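Long-range contacts in specific mitochondrial acyl carrier protein (Toxoplasma, PDB 3CE7), which probably belongs to the acyl carrier proteins and may carry acyl chains in mitochondrial fatty acid synthesis: residues Asp14-Val20 with Val93-Ala98; Met27-Phe31 with Glu62-Val67; Tyr23-Met27 with Glu69-Val73. All blocks are in the same frame, centred on the assembly; numbering follows the deposited sequence. Where two conformers were deposited one is given.

Contact 1: residues Asp14-Val20 with Val93-Ala98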
# COMPACT_ATOMS: atom_id res chain seq x y z
N ASP A 14 -0.68 12.47 8.27
CA ASP A 14 -0.68 11.90 6.91
C ASP A 14 0.44 12.40 6.00
O ASP A 14 0.58 11.94 4.86
CB ASP A 14 -2.07 11.96 6.24
CG ASP A 14 -2.58 13.37 6.05
OD1 ASP A 14 -1.78 14.32 6.08
OD2 ASP A 14 -3.82 13.52 5.84
N THR A 15 1.26 13.31 6.52
CA THR A 15 2.46 13.77 5.82
C THR A 15 3.75 13.28 6.49
O THR A 15 4.85 13.67 6.09
CB THR A 15 2.49 15.31 5.65
OG1 THR A 15 2.35 15.94 6.93
CG2 THR A 15 1.35 15.76 4.74
N ASP A 16 3.60 12.42 7.50
CA ASP A 16 4.72 11.82 8.23
C ASP A 16 4.99 10.44 7.62
O ASP A 16 4.22 9.51 7.83
CB ASP A 16 4.34 11.72 9.72
CG ASP A 16 5.40 11.05 10.60
OD1 ASP A 16 6.20 10.23 10.13
OD2 ASP A 16 5.41 11.36 11.82
N ILE A 17 6.08 10.30 6.86
CA ILE A 17 6.36 9.05 6.15
C ILE A 17 6.53 7.83 7.07
O ILE A 17 6.11 6.72 6.72
CB ILE A 17 7.54 9.18 5.12
CG1 ILE A 17 7.64 7.93 4.22
CG2 ILE A 17 8.85 9.49 5.83
CD1 ILE A 17 6.38 7.68 3.39
N ASN A 18 7.14 8.03 8.23
CA ASN A 18 7.27 6.92 9.19
C ASN A 18 5.90 6.40 9.62
O ASN A 18 5.64 5.19 9.56
CB ASN A 18 8.12 7.32 10.40
CG ASN A 18 9.60 7.35 10.09
OD1 ASN A 18 10.02 7.16 8.95
ND2 ASN A 18 10.41 7.61 11.12
N ALA A 19 5.02 7.32 10.01
CA ALA A 19 3.69 6.93 10.52
C ALA A 19 2.85 6.30 9.41
O ALA A 19 2.21 5.27 9.63
CB ALA A 19 2.99 8.14 11.12
N VAL A 20 2.87 6.92 8.23
CA VAL A 20 2.10 6.42 7.10
C VAL A 20 2.63 5.05 6.66
O VAL A 20 1.84 4.15 6.34
CB VAL A 20 2.09 7.44 5.94
CG1 VAL A 20 1.48 6.84 4.68
CG2 VAL A 20 1.31 8.69 6.34
N VAL A 93 1.24 8.52 -0.99
CA VAL A 93 0.26 9.11 -0.06
C VAL A 93 0.83 10.39 0.54
O VAL A 93 0.17 11.44 0.52
CB VAL A 93 -0.14 8.12 1.05
CG1 VAL A 93 -0.90 8.83 2.16
CG2 VAL A 93 -0.98 6.99 0.47
N VAL A 94 2.04 10.30 1.07
CA VAL A 94 2.65 11.46 1.72
C VAL A 94 2.82 12.60 0.72
O VAL A 94 2.47 13.75 1.03
CB VAL A 94 3.96 11.08 2.42
CG1 VAL A 94 4.76 12.34 2.82
CG2 VAL A 94 3.64 10.22 3.64
N SER A 95 3.31 12.28 -0.48
CA SER A 95 3.52 13.30 -1.50
C SER A 95 2.22 14.01 -1.86
O SER A 95 2.19 15.25 -1.97
CB SER A 95 4.19 12.71 -2.75
OG SER A 95 3.34 11.80 -3.41
N GLU A 96 1.13 13.26 -1.98
CA GLU A 96 -0.16 13.88 -2.33
C GLU A 96 -0.66 14.76 -1.20
O GLU A 96 -1.12 15.88 -1.43
CB GLU A 96 -1.19 12.82 -2.69
CG GLU A 96 -0.93 12.18 -4.06
CD GLU A 96 -1.07 13.17 -5.21
OE1 GLU A 96 -2.20 13.64 -5.47
OE2 GLU A 96 -0.04 13.47 -5.84
N ARG A 97 -0.57 14.26 0.03
CA ARG A 97 -1.07 15.01 1.17
C ARG A 97 -0.21 16.24 1.45
O ARG A 97 -0.71 17.25 1.95
CB ARG A 97 -1.17 14.12 2.41
CG ARG A 97 -2.20 13.00 2.27
CD ARG A 97 -3.60 13.50 1.90
NE ARG A 97 -4.15 14.41 2.91
CZ ARG A 97 -5.40 14.86 2.92
NH1 ARG A 97 -6.26 14.48 1.97
NH2 ARG A 97 -5.80 15.68 3.88
N ALA A 98 1.08 16.17 1.11
CA ALA A 98 2.02 17.25 1.40
C ALA A 98 1.92 18.40 0.41
O ALA A 98 2.43 19.49 0.68
CB ALA A 98 3.45 16.72 1.42
O HOH W 1 -3.33 16.42 5.18
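In the helical bundle of this acyl carrier protein, residues 14-20 form the entry into helix 17-29, and they lie against the last turns of helix 86-98, which runs antiparallel to it. D14, still in the loop, sends its carboxylate to R97: a salt bridge joins D14 OD2 to R97 NE at 3.1 Å, and a water joins D14 OD1 (2.8 Å) to R97 NH2 (2.9 Å). At this margin opposite charges can pair at modest desolvation cost, and R97 NH1 is held in turn by the backbone carbonyl of D72. T15 brings the backbones closest, its CA 4.7 Å from V94 CA; its methyl rests on R97 and A98, while its hydroxyl can stay with solvent. D16 turns away and caps the new helix, as Asp does well: OD1 accepts from A19 N at 3.1 Å, a first-turn amide with no preceding helical carbonyl to pair with. From here the contact becomes apolar. I17 reaches V94, CD1 to CG2 at 3.7 Å. One turn on, buried V20 points toward helix 86-98, and its methyls pack on both valines: CG2 lies 3.9 Å from V94 CG2, and CG1 4.0 Å from V93 CG1.

Contact 2: residues Met27-Phe31 with Glu62-Val67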
# COMPACT_ATOMS: atom_id res chain seq x y z
N MET A 27 -1.97 -2.37 7.29
CA MET A 27 -3.10 -2.60 6.37
C MET A 27 -2.83 -3.79 5.46
O MET A 27 -3.71 -4.62 5.22
CB MET A 27 -3.34 -1.38 5.49
CG MET A 27 -3.88 -0.17 6.22
SD MET A 27 -3.97 1.26 5.14
CE MET A 27 -5.05 0.69 3.84
N CYS A 28 -1.60 -3.84 4.94
CA CYS A 28 -1.21 -4.88 4.00
C CYS A 28 -1.26 -6.25 4.67
O CYS A 28 -1.67 -7.22 4.05
CB CYS A 28 0.19 -4.62 3.47
SG CYS A 28 0.77 -5.89 2.29
N GLN A 29 -0.85 -6.30 5.93
CA GLN A 29 -0.82 -7.57 6.66
C GLN A 29 -2.19 -8.25 6.73
O GLN A 29 -2.26 -9.48 6.77
CB GLN A 29 -0.23 -7.37 8.06
CG GLN A 29 1.30 -7.18 8.02
CD GLN A 29 1.89 -6.68 9.33
OE1 GLN A 29 1.20 -6.09 10.16
NE2 GLN A 29 3.18 -6.92 9.52
N LYS A 30 -3.26 -7.46 6.70
CA LYS A 30 -4.61 -8.02 6.76
C LYS A 30 -4.96 -8.81 5.49
O LYS A 30 -5.85 -9.67 5.50
CB LYS A 30 -5.66 -6.92 6.98
CG LYS A 30 -5.35 -5.92 8.10
CD LYS A 30 -5.38 -6.54 9.49
CE LYS A 30 -5.41 -5.45 10.56
NZ LYS A 30 -4.83 -5.94 11.84
N PHE A 31 -4.24 -8.53 4.40
CA PHE A 31 -4.45 -9.23 3.13
C PHE A 31 -3.74 -10.59 3.11
O PHE A 31 -4.00 -11.42 2.24
CB PHE A 31 -3.91 -8.40 1.97
CG PHE A 31 -4.83 -7.31 1.49
CD1 PHE A 31 -5.21 -6.27 2.33
CD2 PHE A 31 -5.28 -7.31 0.17
CE1 PHE A 31 -6.05 -5.25 1.88
CE2 PHE A 31 -6.12 -6.30 -0.30
CZ PHE A 31 -6.50 -5.26 0.57
N GLU A 62 -7.40 -3.55 -5.14
CA GLU A 62 -8.14 -3.53 -3.87
C GLU A 62 -7.42 -2.74 -2.78
O GLU A 62 -8.02 -1.95 -2.04
CB GLU A 62 -8.40 -4.95 -3.39
CG GLU A 62 -9.37 -5.70 -4.28
CD GLU A 62 -9.48 -7.18 -3.95
OE1 GLU A 62 -8.55 -7.73 -3.31
OE2 GLU A 62 -10.49 -7.79 -4.36
N PHE A 63 -6.10 -2.94 -2.70
CA PHE A 63 -5.30 -2.26 -1.68
C PHE A 63 -5.26 -0.76 -1.92
O PHE A 63 -5.39 0.03 -0.99
CB PHE A 63 -3.89 -2.84 -1.61
CG PHE A 63 -3.13 -2.40 -0.40
CD1 PHE A 63 -3.43 -2.93 0.85
CD2 PHE A 63 -2.13 -1.44 -0.50
CE1 PHE A 63 -2.76 -2.51 2.00
CE2 PHE A 63 -1.44 -1.02 0.65
CZ PHE A 63 -1.76 -1.55 1.90
N VAL A 64 -5.10 -0.36 -3.18
CA VAL A 64 -5.12 1.05 -3.54
C VAL A 64 -6.46 1.70 -3.16
O VAL A 64 -6.48 2.79 -2.62
CB VAL A 64 -4.82 1.24 -5.04
CG1 VAL A 64 -5.19 2.65 -5.51
CG2 VAL A 64 -3.35 0.93 -5.33
N LEU A 65 -7.57 1.01 -3.43
CA LEU A 65 -8.87 1.54 -3.02
C LEU A 65 -8.95 1.74 -1.51
O LEU A 65 -9.43 2.78 -1.03
CB LEU A 65 -10.00 0.63 -3.52
CG LEU A 65 -10.29 0.79 -5.02
CD1 LEU A 65 -11.03 -0.41 -5.59
CD2 LEU A 65 -11.06 2.08 -5.33
N ASP A 66 -8.46 0.76 -0.76
CA ASP A 66 -8.42 0.85 0.70
C ASP A 66 -7.61 2.07 1.16
O ASP A 66 -8.00 2.78 2.09
CB ASP A 66 -7.78 -0.42 1.29
CG ASP A 66 -8.69 -1.64 1.22
OD1 ASP A 66 -9.82 -1.55 0.67
OD2 ASP A 66 -8.26 -2.69 1.72
N VAL A 67 -6.47 2.28 0.51
CA VAL A 67 -5.59 3.41 0.82
C VAL A 67 -6.24 4.74 0.47
O VAL A 67 -6.15 5.70 1.25
CB VAL A 67 -4.22 3.27 0.10
CG1 VAL A 67 -3.41 4.58 0.18
CG2 VAL A 67 -3.46 2.11 0.69
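Rotamers shape this core packing between helices 17-29 (C-terminal end) and 57-71 (middle) of the acyl carrier bundle. F63 leaves its helix sideways at CA-CB, but chi1 near t brings the ring in toward helix 17-29, so that F63 CE1 lies 3.7 Å from M27 CB and 3.9 Å from C28 CB; it also rests on L86 and I89 of helix 86-98. F31, chi1 at -81°, points toward the other helix and offers its face to the edge of F63: a T-shaped pair, centroids 5.4 Å apart and planes at 78°. The F31 ring also meets W55 and, at its rim, D66 (CZ to OD2 3.3 Å). M27 extends through m and t, then bends at chi3 (p), setting CE 3.8 Å from V67 CG2 and 3.9 Å from D66 CB, a reach suited to its flexible chain. Compact C28 adds a sulfur-aromatic contact, SG 5.3 Å from the F63 ring centre. Dispersion and ring electrostatics thus join the helices, the D66 carboxylate lying beside the electropositive rim of F31 where core gives way to surface.

Contact 3: residues Tyr23-Met27 with Glu69-Val73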
# COMPACT_ATOMS: atom_id res chain seq x y z
N TYR A 23 1.56 2.40 9.14
CA TYR A 23 0.14 2.15 9.00
C TYR A 23 -0.16 1.26 7.79
O TYR A 23 -0.94 0.29 7.87
CB TYR A 23 -0.63 3.47 8.88
CG TYR A 23 -2.07 3.32 9.29
CD1 TYR A 23 -2.44 3.45 10.63
CD2 TYR A 23 -3.06 3.00 8.36
CE1 TYR A 23 -3.75 3.29 11.04
CE2 TYR A 23 -4.39 2.84 8.76
CZ TYR A 23 -4.72 2.98 10.10
OH TYR A 23 -6.02 2.83 10.54
N ILE A 24 0.48 1.58 6.68
CA ILE A 24 0.26 0.87 5.43
C ILE A 24 0.76 -0.58 5.51
O ILE A 24 0.13 -1.48 4.98
CB ILE A 24 0.83 1.67 4.24
CG1 ILE A 24 -0.09 2.86 3.97
CG2 ILE A 24 1.05 0.78 3.01
CD1 ILE A 24 0.34 3.80 2.86
N VAL A 25 1.88 -0.79 6.19
CA VAL A 25 2.35 -2.16 6.47
C VAL A 25 1.27 -2.94 7.23
O VAL A 25 0.93 -4.06 6.83
CB VAL A 25 3.70 -2.18 7.24
CG1 VAL A 25 4.04 -3.60 7.73
CG2 VAL A 25 4.81 -1.66 6.34
N GLY A 26 0.70 -2.33 8.26
CA GLY A 26 -0.39 -2.95 9.03
C GLY A 26 -1.61 -3.28 8.18
O GLY A 26 -2.21 -4.36 8.33
N MET A 27 -1.97 -2.37 7.29
CA MET A 27 -3.10 -2.60 6.37
C MET A 27 -2.83 -3.79 5.46
O MET A 27 -3.71 -4.62 5.22
CB MET A 27 -3.34 -1.38 5.49
CG MET A 27 -3.88 -0.17 6.22
SD MET A 27 -3.97 1.26 5.14
CE MET A 27 -5.05 0.69 3.84
N GLU A 69 -9.38 5.35 0.44
CA GLU A 69 -10.45 5.55 1.42
C GLU A 69 -9.93 6.12 2.73
O GLU A 69 -10.51 7.07 3.28
CB GLU A 69 -11.20 4.23 1.67
CG GLU A 69 -12.11 3.83 0.52
CD GLU A 69 -12.66 2.41 0.66
OE1 GLU A 69 -12.27 1.68 1.60
OE2 GLU A 69 -13.49 2.03 -0.19
N ILE A 70 -8.84 5.55 3.23
CA ILE A 70 -8.33 5.89 4.55
C ILE A 70 -7.61 7.24 4.55
O ILE A 70 -7.73 8.02 5.49
CB ILE A 70 -7.45 4.75 5.11
CG1 ILE A 70 -8.34 3.56 5.51
CG2 ILE A 70 -6.60 5.24 6.27
CD1 ILE A 70 -7.63 2.24 5.74
N PHE A 71 -6.87 7.52 3.47
CA PHE A 71 -6.00 8.70 3.44
C PHE A 71 -6.52 9.87 2.60
O PHE A 71 -5.88 10.92 2.57
CB PHE A 71 -4.57 8.33 3.00
CG PHE A 71 -3.84 7.48 4.01
CD1 PHE A 71 -3.31 8.04 5.17
CD2 PHE A 71 -3.71 6.11 3.81
CE1 PHE A 71 -2.66 7.25 6.11
CE2 PHE A 71 -3.06 5.31 4.75
CZ PHE A 71 -2.53 5.89 5.89
N ASP A 72 -7.66 9.66 1.95
CA ASP A 72 -8.27 10.70 1.11
C ASP A 72 -7.30 11.21 0.05
O ASP A 72 -7.02 12.42 -0.04
CB ASP A 72 -8.79 11.86 1.98
CG ASP A 72 -9.92 11.45 2.90
OD1 ASP A 72 -10.63 10.46 2.61
OD2 ASP A 72 -10.11 12.13 3.94
N VAL A 73 -6.76 10.28 -0.73
CA VAL A 73 -5.94 10.61 -1.90
C VAL A 73 -6.54 9.91 -3.11
O VAL A 73 -7.29 8.94 -2.96
CB VAL A 73 -4.46 10.20 -1.72
CG1 VAL A 73 -3.82 10.97 -0.57
CG2 VAL A 73 -4.31 8.68 -1.52
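Residues 23-27 are regular helix, with M27 N hydrogen-bonded to Y23 O at 2.9 Å, whereas 69-73 contain the end of helix 57-71 and the turn beyond it. F71 is the last helical residue; D72 then takes positive phi (56°), and V73 is extended (-125°/158°), so the chain leaves the helix abruptly. The backbones stay well separated, the nearest CA atoms, those of I24 and I70, being 10.0 Å apart, and long side chains have to span the gap.

F71 makes the larger share, with three of the five residue contacts. Its CB starts sideways, but the ring reaches over to three residues of helix 17-29: CZ lies 3.8 Å from Y23 CD2, CE2 lies 3.9 Å from I24 CG1, and CE2 is also 4.2 Å from M27 SD, a Met-aromatic contact. A large, rigid, apolar group suits such a space, and the same ring packs on V93 of helix 86-98. I70, one residue earlier, points toward the partner helix nearer the surface, with CD1 3.6 Å from M27 CE and CG2 4.1 Å from Y23 CE2. Y23 suits this border: its ring touches I70 and F71, while the hydroxyl at its tip can face water. Buried I24 supplies a branched aliphatic chain on the core side, where it also meets L86 and F63.

Carbon and sulfur surfaces alone join helix 17-29 to the C-terminal end of helix 57-71 in the acyl carrier bundle, an interface that depends on complementary shape and the exclusion of water rather than on directed polar bonds.

Helix 17-29 takes part in all three contacts. Along it, contact 1 comes first, at the N-terminal end and against helix 86-98; contacts 3 and 2 follow, both against helix 57-71, which runs broadly the other way. Contacts 2 and 3 lie 7 Å apart between centres and share M27. Contact 1 is 10 Å from contact 3 and 16 Å from contact 2, yet touches both: V93 packs on F71 and V67, and R97 NH1 reaches D72 O at 3.0 Å, a probable hydrogen bond. Contact 1, which joins segments near the two ends of the chain, encloses the others in sequence. Together they tie three helices of the bundle around a common core.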